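Local atomic coordinates of chinitase A (Streptomyces coelicolor, PDB entry 3EBV), a protein that probably hydrolyses internal links of chitin, this chain being the family 18 glycosyl hydrolase barrel of a longer secreted protein. Residues Trp11-Asn15 and Val35-Asp39; Lys22-Pro27 and Asp67-Lys71; Phe64-Val68 and Glu110-Asp114. All coordinates share one frame; numbering follows the deposited sequence. Where two conformers were deposited one is given.

Contact 1 of 3, residues Trp11-Asn15 and Val35-Asp39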
loop_
_atom_site.group_PDB
_atom_site.type_symbol
_atom_site.label_atom_id
_atom_site.label_comp_id
_atom_site.label_asym_id
_atom_site.label_seq_id
_atom_site.Cartn_x
_atom_site.Cartn_y
_atom_site.Cartn_z
ATOM N N TRP A 11 -4.380 -2.874 -7.991
ATOM C CA TRP A 11 -5.049 -3.420 -9.204
ATOM C C TRP A 11 -5.011 -4.926 -9.110
ATOM O O TRP A 11 -3.943 -5.514 -8.894
ATOM C CB TRP A 11 -4.282 -2.933 -10.417
ATOM C CG TRP A 11 -4.741 -3.544 -11.719
ATOM C CD1 TRP A 11 -5.765 -3.098 -12.488
ATOM C CD2 TRP A 11 -4.198 -4.712 -12.371
ATOM N NE1 TRP A 11 -5.913 -3.924 -13.608
ATOM C CE2 TRP A 11 -4.968 -4.906 -13.555
ATOM C CE3 TRP A 11 -3.179 -5.621 -12.067
ATOM C CZ2 TRP A 11 -4.703 -5.950 -14.464
ATOM C CZ3 TRP A 11 -2.927 -6.683 -12.965
ATOM C CH2 TRP A 11 -3.691 -6.821 -14.146
ATOM N N GLN A 12 -6.185 -5.565 -9.244
ATOM C CA GLN A 12 -6.286 -7.028 -9.074
ATOM C C GLN A 12 -5.843 -7.862 -10.271
ATOM O O GLN A 12 -6.427 -7.751 -11.352
ATOM C CB GLN A 12 -7.706 -7.435 -8.761
ATOM C CG GLN A 12 -8.251 -6.765 -7.458
ATOM C CD GLN A 12 -9.767 -6.918 -7.288
ATOM O OE1 GLN A 12 -10.350 -6.360 -6.371
ATOM N NE2 GLN A 12 -10.415 -7.754 -8.145
ATOM N N ASN A 13 -4.870 -8.723 -10.044
ATOM C CA ASN A 13 -4.505 -9.756 -11.052
ATOM C C ASN A 13 -5.353 -10.998 -10.874
ATOM O O ASN A 13 -4.826 -12.111 -10.869
ATOM C CB ASN A 13 -3.006 -10.094 -10.899
ATOM C CG ASN A 13 -2.524 -11.080 -11.966
ATOM O OD1 ASN A 13 -2.899 -10.948 -13.120
ATOM N ND2 ASN A 13 -1.690 -12.034 -11.570
ATOM N N PHE A 14 -6.662 -10.810 -10.728
ATOM C CA PHE A 14 -7.577 -11.927 -10.472
ATOM C C PHE A 14 -8.975 -11.365 -10.496
ATOM O O PHE A 14 -9.171 -10.152 -10.366
ATOM C CB PHE A 14 -7.282 -12.640 -9.132
ATOM C CG PHE A 14 -7.321 -11.715 -7.924
ATOM C CD1 PHE A 14 -8.514 -11.511 -7.242
ATOM C CD2 PHE A 14 -6.165 -11.080 -7.493
ATOM C CE1 PHE A 14 -8.572 -10.637 -6.150
ATOM C CE2 PHE A 14 -6.210 -10.228 -6.380
ATOM C CZ PHE A 14 -7.409 -10.006 -5.720
ATOM N N ASN A 15 -9.961 -12.244 -10.636
ATOM C CA ASN A 15 -11.354 -11.828 -10.662
ATOM C C ASN A 15 -12.024 -12.272 -9.365
ATOM O O ASN A 15 -12.072 -13.486 -9.055
ATOM C CB ASN A 15 -12.030 -12.507 -11.888
ATOM C CG ASN A 15 -13.498 -12.159 -12.037
ATOM O OD1 ASN A 15 -14.097 -11.495 -11.214
ATOM N ND2 ASN A 15 -14.098 -12.657 -13.118
ATOM N N VAL A 35 0.271 -3.912 -8.206
ATOM C CA VAL A 35 -0.261 -5.095 -8.870
ATOM C C VAL A 35 -0.377 -6.238 -7.851
ATOM O O VAL A 35 0.628 -6.691 -7.256
ATOM C CB VAL A 35 0.653 -5.459 -10.026
ATOM C CG1 VAL A 35 0.245 -6.835 -10.611
ATOM C CG2 VAL A 35 0.589 -4.382 -11.077
ATOM N N ALA A 36 -1.605 -6.710 -7.629
ATOM C CA ALA A 36 -1.893 -7.667 -6.588
ATOM C C ALA A 36 -2.232 -9.052 -7.192
ATOM O O ALA A 36 -3.330 -9.194 -7.733
ATOM C CB ALA A 36 -3.098 -7.165 -5.741
ATOM N N PHE A 37 -1.393 -10.093 -7.069
ATOM C CA PHE A 37 -0.146 -10.121 -6.305
ATOM C C PHE A 37 0.848 -11.048 -7.008
ATOM O O PHE A 37 0.460 -11.854 -7.887
ATOM C CB PHE A 37 -0.393 -10.739 -4.933
ATOM C CG PHE A 37 -1.342 -9.965 -4.057
ATOM C CD1 PHE A 37 -0.877 -8.888 -3.300
ATOM C CD2 PHE A 37 -2.678 -10.328 -3.971
ATOM C CE1 PHE A 37 -1.748 -8.178 -2.477
ATOM C CE2 PHE A 37 -3.553 -9.616 -3.130
ATOM C CZ PHE A 37 -3.081 -8.533 -2.392
ATOM N N ALA A 38 2.101 -10.955 -6.594
ATOM C CA ALA A 38 3.074 -12.011 -6.927
ATOM C C ALA A 38 2.656 -13.293 -6.198
ATOM O O ALA A 38 1.925 -13.238 -5.211
ATOM C CB ALA A 38 4.483 -11.605 -6.573
ATOM N N ASP A 39 3.079 -14.440 -6.726
ATOM C CA ASP A 39 2.770 -15.760 -6.169
ATOM C C ASP A 39 4.030 -16.301 -5.430
ATOM O O ASP A 39 5.141 -16.095 -5.898
ATOM C CB ASP A 39 2.374 -16.706 -7.325
ATOM C CG ASP A 39 0.955 -16.413 -7.898
ATOM O OD1 ASP A 39 0.023 -16.255 -7.080
ATOM O OD2 ASP A 39 0.784 -16.387 -9.141
HETATM O O HOH W 1 -2.460 -12.675 -8.382
#

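Contact 2 of 3, residues Lys22-Pro27 and Asp67-Lys71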
loop_
_atom_site.group_PDB
_atom_site.type_symbol
_atom_site.label_atom_id
_atom_site.label_comp_id
_atom_site.label_asym_id
_atom_site.label_seq_id
_atom_site.Cartn_x
_atom_site.Cartn_y
_atom_site.Cartn_z
ATOM N N LYS A 22 -8.127 -3.674 -17.234
ATOM C CA LYS A 22 -6.731 -3.642 -17.691
ATOM C C LYS A 22 -6.015 -2.563 -16.885
ATOM O O LYS A 22 -6.662 -1.694 -16.281
ATOM C CB LYS A 22 -6.645 -3.324 -19.189
ATOM C CG LYS A 22 -7.331 -4.402 -20.031
ATOM C CD LYS A 22 -7.340 -4.038 -21.503
ATOM C CE LYS A 22 -7.950 -5.168 -22.316
ATOM N NZ LYS A 22 -8.181 -4.826 -23.759
ATOM N N ILE A 23 -4.688 -2.589 -16.884
ATOM C CA ILE A 23 -3.956 -1.478 -16.271
ATOM C C ILE A 23 -4.380 -0.143 -16.898
ATOM O O ILE A 23 -4.457 0.868 -16.217
ATOM C CB ILE A 23 -2.412 -1.708 -16.391
ATOM C CG1 ILE A 23 -1.972 -2.850 -15.447
ATOM C CG2 ILE A 23 -1.614 -0.396 -16.207
ATOM C CD1 ILE A 23 -1.946 -2.455 -13.914
ATOM N N SER A 24 -4.633 -0.118 -18.209
ATOM C CA SER A 24 -5.008 1.122 -18.907
ATOM C C SER A 24 -6.372 1.657 -18.456
ATOM O O SER A 24 -6.674 2.833 -18.701
ATOM C CB SER A 24 -5.067 0.872 -20.417
ATOM O OG SER A 24 -5.974 -0.192 -20.691
ATOM N N ASP A 25 -7.184 0.825 -17.790
ATOM C CA ASP A 25 -8.474 1.295 -17.285
ATOM C C ASP A 25 -8.383 2.012 -15.933
ATOM O O ASP A 25 -9.345 2.626 -15.479
ATOM C CB ASP A 25 -9.454 0.137 -17.092
ATOM C CG ASP A 25 -9.849 -0.532 -18.397
ATOM O OD1 ASP A 25 -10.126 0.211 -19.371
ATOM O OD2 ASP A 25 -9.913 -1.780 -18.380
ATOM N N VAL A 26 -7.248 1.860 -15.248
ATOM C CA VAL A 26 -7.115 2.449 -13.911
ATOM C C VAL A 26 -7.226 3.977 -13.981
ATOM O O VAL A 26 -6.542 4.611 -14.780
ATOM C CB VAL A 26 -5.776 2.037 -13.258
ATOM C CG1 VAL A 26 -5.541 2.832 -11.942
ATOM C CG2 VAL A 26 -5.769 0.510 -13.016
ATOM N N PRO A 27 -8.114 4.570 -13.156
ATOM C CA PRO A 27 -8.259 6.039 -13.143
ATOM C C PRO A 27 -6.965 6.826 -12.995
ATOM O O PRO A 27 -6.031 6.379 -12.307
ATOM C CB PRO A 27 -9.186 6.303 -11.950
ATOM C CG PRO A 27 -10.069 5.020 -11.877
ATOM C CD PRO A 27 -9.110 3.896 -12.292
ATOM N N ASP A 67 0.755 -1.329 -21.304
ATOM C CA ASP A 67 -0.066 -0.521 -20.414
ATOM C C ASP A 67 0.787 0.023 -19.246
ATOM O O ASP A 67 0.660 1.195 -18.894
ATOM C CB ASP A 67 -1.194 -1.369 -19.847
ATOM C CG ASP A 67 -2.312 -1.661 -20.871
ATOM O OD1 ASP A 67 -2.259 -1.121 -22.005
ATOM O OD2 ASP A 67 -3.232 -2.422 -20.506
ATOM N N VAL A 68 1.644 -0.835 -18.683
ATOM C CA VAL A 68 2.587 -0.378 -17.647
ATOM C C VAL A 68 3.479 0.769 -18.164
ATOM O O VAL A 68 3.606 1.811 -17.509
ATOM C CB VAL A 68 3.386 -1.544 -17.069
ATOM C CG1 VAL A 68 4.523 -1.033 -16.160
ATOM C CG2 VAL A 68 2.467 -2.519 -16.297
ATOM N N ARG A 69 4.059 0.584 -19.352
ATOM C CA ARG A 69 4.915 1.615 -19.946
ATOM C C ARG A 69 4.155 2.913 -20.159
ATOM O O ARG A 69 4.684 4.004 -19.894
ATOM C CB ARG A 69 5.516 1.141 -21.284
ATOM C CG ARG A 69 6.407 -0.056 -21.162
ATOM C CD ARG A 69 7.177 -0.339 -22.484
ATOM N NE ARG A 69 6.364 -0.121 -23.688
ATOM C CZ ARG A 69 5.730 -1.070 -24.391
ATOM N NH1 ARG A 69 5.024 -0.711 -25.462
ATOM N NH2 ARG A 69 5.791 -2.359 -24.042
ATOM N N ALA A 70 2.909 2.815 -20.639
ATOM C CA ALA A 70 2.100 4.012 -20.842
ATOM C C ALA A 70 1.786 4.753 -19.532
ATOM O O ALA A 70 1.776 5.981 -19.500
ATOM C CB ALA A 70 0.790 3.681 -21.625
ATOM N N LYS A 71 1.506 3.993 -18.461
ATOM C CA LYS A 71 1.290 4.630 -17.146
ATOM C C LYS A 71 2.547 5.374 -16.719
ATOM O O LYS A 71 2.480 6.491 -16.193
ATOM C CB LYS A 71 0.946 3.560 -16.095
ATOM C CG LYS A 71 -0.542 3.110 -16.109
ATOM C CD LYS A 71 -1.504 4.260 -15.786
ATOM C CE LYS A 71 -2.967 3.842 -15.871
ATOM N NZ LYS A 71 -3.833 4.939 -15.404
HETATM O O HOH W 2 -4.909 -1.424 -22.872
HETATM O O HOH W 3 -4.955 4.978 -18.494
HETATM O O HOH W 4 -3.342 6.005 -12.847
#

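Contact 3 of 3, residues Phe64-Val68 and Glu110-Asp114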
loop_
_atom_site.group_PDB
_atom_site.type_symbol
_atom_site.label_atom_id
_atom_site.label_comp_id
_atom_site.label_asym_id
_atom_site.label_seq_id
_atom_site.Cartn_x
_atom_site.Cartn_y
_atom_site.Cartn_z
ATOM N N PHE A 64 -0.322 -5.917 -21.264
ATOM C CA PHE A 64 -0.027 -5.534 -19.848
ATOM C C PHE A 64 1.288 -4.737 -19.779
ATOM O O PHE A 64 1.337 -3.602 -19.235
ATOM C CB PHE A 64 0.037 -6.797 -19.000
ATOM C CG PHE A 64 0.483 -6.558 -17.581
ATOM C CD1 PHE A 64 -0.420 -6.021 -16.653
ATOM C CD2 PHE A 64 1.774 -6.851 -17.181
ATOM C CE1 PHE A 64 -0.032 -5.798 -15.321
ATOM C CE2 PHE A 64 2.187 -6.624 -15.871
ATOM C CZ PHE A 64 1.261 -6.105 -14.928
ATOM N N LYS A 65 2.341 -5.281 -20.387
ATOM C CA LYS A 65 3.615 -4.568 -20.417
ATOM C C LYS A 65 3.510 -3.194 -21.061
ATOM O O LYS A 65 4.122 -2.230 -20.589
ATOM C CB LYS A 65 4.720 -5.400 -21.093
ATOM C CG LYS A 65 5.142 -6.614 -20.329
ATOM C CD LYS A 65 6.307 -7.285 -21.051
ATOM C CE LYS A 65 6.725 -8.568 -20.372
ATOM N NZ LYS A 65 7.771 -9.303 -21.188
ATOM N N ALA A 66 2.743 -3.105 -22.161
ATOM C CA ALA A 66 2.544 -1.844 -22.850
ATOM C C ALA A 66 1.778 -0.820 -22.002
ATOM O O ALA A 66 2.098 0.369 -21.986
ATOM C CB ALA A 66 1.810 -2.082 -24.206
ATOM N N ASP A 67 0.755 -1.329 -21.304
ATOM C CA ASP A 67 -0.066 -0.521 -20.414
ATOM C C ASP A 67 0.787 0.023 -19.246
ATOM O O ASP A 67 0.660 1.195 -18.894
ATOM C CB ASP A 67 -1.194 -1.369 -19.847
ATOM C CG ASP A 67 -2.312 -1.661 -20.871
ATOM O OD1 ASP A 67 -2.259 -1.121 -22.005
ATOM O OD2 ASP A 67 -3.232 -2.422 -20.506
ATOM N N VAL A 68 1.644 -0.835 -18.683
ATOM C CA VAL A 68 2.587 -0.378 -17.647
ATOM C C VAL A 68 3.479 0.769 -18.164
ATOM O O VAL A 68 3.606 1.811 -17.509
ATOM C CB VAL A 68 3.386 -1.544 -17.069
ATOM C CG1 VAL A 68 4.523 -1.033 -16.160
ATOM C CG2 VAL A 68 2.467 -2.519 -16.297
ATOM N N GLU A 110 11.561 -8.030 -15.668
ATOM C CA GLU A 110 10.752 -8.662 -16.718
ATOM C C GLU A 110 9.570 -7.812 -17.156
ATOM O O GLU A 110 9.279 -7.709 -18.357
ATOM C CB GLU A 110 10.258 -10.035 -16.308
ATOM C CG GLU A 110 9.253 -10.654 -17.316
ATOM C CD GLU A 110 9.874 -11.024 -18.670
ATOM O OE1 GLU A 110 11.125 -11.003 -18.796
ATOM O OE2 GLU A 110 9.089 -11.327 -19.611
ATOM N N TYR A 111 8.880 -7.187 -16.195
ATOM C CA TYR A 111 7.646 -6.454 -16.524
ATOM C C TYR A 111 7.800 -4.966 -16.511
ATOM O O TYR A 111 6.858 -4.258 -16.869
ATOM C CB TYR A 111 6.488 -6.887 -15.591
ATOM C CG TYR A 111 6.182 -8.341 -15.746
ATOM C CD1 TYR A 111 5.338 -8.791 -16.786
ATOM C CD2 TYR A 111 6.788 -9.289 -14.937
ATOM C CE1 TYR A 111 5.089 -10.132 -16.959
ATOM C CE2 TYR A 111 6.545 -10.644 -15.103
ATOM C CZ TYR A 111 5.697 -11.064 -16.137
ATOM O OH TYR A 111 5.479 -12.422 -16.277
ATOM N N GLY A 112 8.969 -4.470 -16.094
ATOM C CA GLY A 112 9.231 -3.055 -15.991
ATOM C C GLY A 112 8.663 -2.371 -14.742
ATOM O O GLY A 112 8.457 -1.163 -14.753
ATOM N N PHE A 113 8.472 -3.123 -13.661
ATOM C CA PHE A 113 7.926 -2.500 -12.449
ATOM C C PHE A 113 8.929 -1.567 -11.785
ATOM O O PHE A 113 10.155 -1.812 -11.830
ATOM C CB PHE A 113 7.507 -3.571 -11.455
ATOM C CG PHE A 113 6.370 -4.465 -11.933
ATOM C CD1 PHE A 113 5.246 -3.929 -12.576
ATOM C CD2 PHE A 113 6.437 -5.843 -11.732
ATOM C CE1 PHE A 113 4.202 -4.788 -13.011
ATOM C CE2 PHE A 113 5.416 -6.713 -12.137
ATOM C CZ PHE A 113 4.277 -6.172 -12.761
ATOM N N ASP A 114 8.410 -0.501 -11.160
ATOM C CA ASP A 114 9.230 0.492 -10.479
ATOM C C ASP A 114 9.708 0.083 -9.087
ATOM O O ASP A 114 10.526 0.793 -8.489
ATOM C CB ASP A 114 8.482 1.820 -10.392
ATOM C CG ASP A 114 8.154 2.355 -11.752
ATOM O OD1 ASP A 114 9.136 2.716 -12.466
ATOM O OD2 ASP A 114 6.966 2.361 -12.139
HETATM O O HOH W 5 6.475 -2.618 -18.956
#

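Contact 1 of 3, residues Trp11-Asn15 and Val35-Asp39
A36 engages the neighbouring parallel strand through both backbone polar atoms. Its N donates to W11 O at 2.9 Å, meeting the carbonyl almost head-on, while its O accepts N13 N at 2.8 Å from a donor tilted 33° out of the carbonyl plane. The F14 rim borders the same acceptor, CE2 lying 3.3 Å from A36 O. W11 and V35 point the same way, V35 CG1 at the indole edge, 3.9 Å from W11 CE3. Past the end of strand 6-12, F14 CE2 comes to 4.2 Å from F37 CE2. F14 CG sits between backbone N and carbonyl carbon (chi1 57°), folding the ring back over Q12 CB. The peptide before F37 is cis, and the F37 ring is centred over A36 CB. W271 packs on F14 and A36, and N50 O and D52 N hold the N13 amide at an inverse gamma turn. Such a cis peptide, at the carboxyl end of a barrel strand, is familiar in family 18, whose substrate cleft probably lies at this end here too. Direct polar bonds between the segments are backbone to backbone; a water bonded to F37 N, and weakly to N13 ND2, adds an indirect link.

Contact 2 of 3, residues Lys22-Pro27 and Asp67-Lys71
K71 NZ is held by a backbone carbonyl and two waters: V26 O accepts at 2.8 Å, a water shared with P27 O lies at 2.8 Å from NZ, and a second, weakly bound water passes on to S24 O. NZ approaches V26 O obliquely, 34° out of the carbonyl plane. The K71 chain turns at chi2 (-62°) and then runs straight, bringing CE to 3.3 Å from I23 O and carrying the ammonium past the 3-10 segment to V26 O. Lower on the same chain, K71 CG meets I23 CG2 at 3.7 Å. I23 also crosses D67, its CB 3.7 Å from D67 CB. The D67 carboxylate lies alongside S24: a water donates to D67 OD1 and also bonds S24 OG, whereas D67 OD2 accepts from Y59 OH. That hydroxyl is bonded to I23 N as well, which ties the start of the turn to the helix. The turn itself is braced by K22 N donating to D25 OD2 at 2.8 Å. I23 and V26 back onto W11 and I33 of the first two barrel strands, V68 and K71 onto V78 of the third, so this turn packs beside helix 61-73 outside the barrel.

Contact 3 of 3, residues Phe64-Val68 and Glu110-Asp114
F64 pushes the CE2-CZ side of its ring into the hollow between Y111 and F113. Its CZ is 3.7 Å from F113 CZ and its CE2 3.9 Å from Y111 CD1. The two phenylalanines meet rim to rim, planes at 76°, with neither over the face of the other. F64 reaches the hollow because its CG points away from the backbone N (chi1 173°). Bump and hollow are each backed from within their own segment: V68 CG2 rests on one face of F64 and Y111 CB on one face of F113, each toward the rim. One turn along the helix V68 is the second bump, CG1 sitting 4.0 Å from Y111 O and near G112 O, where the chain turns out of helix 94-111 with positive phi. Both helices pack on the outside of the TIM barrel, following strands 32-40 and 77-84 in the chain. Beyond the turn, D114 begins the DGVDIDLE sequence, the DxxDxDxE signature of family 18, and D114 OD2 takes bonds from V78 N and Q72 NE2. F113 packs inward against V78 and I80 of strand 77-84. On the outer side the extended K65 chain runs past Y111, CE 3.9 Å from Y111 CD1, to a salt bridge of 2.9 Å between K65 NZ and E110 OE2. The ammonium comes from above the carboxylate plane, 58° out of it. An alanine in place of K65 would probably leave E110 without this charged mate and uncover the flank of Y111. A water donates to both K65 O and Y111 O, joining the two backbones.

Overall arrangement
Contact 1 is the buried one, joining the first two barrel strands by backbone bonds; contacts 2 and 3 are partly buried and both use helix 61-73, sharing D67 and V68. Contact 2 fastens the loop after strand 6-12 to that helix, K71 bonded to a carbonyl and waters, whereas contact 3 joins it to the end of helix 94-111 through aromatic rims and the K65-E110 salt bridge. The three meet in one apolar core: W11 packs on I23 and V26 of contact 2 and on F64 of contact 3, I23 touches F64, and V35 reaches F113. Both ammonium ends thus lie in the partly buried contacts, while these apolar side chains gather toward the sheet.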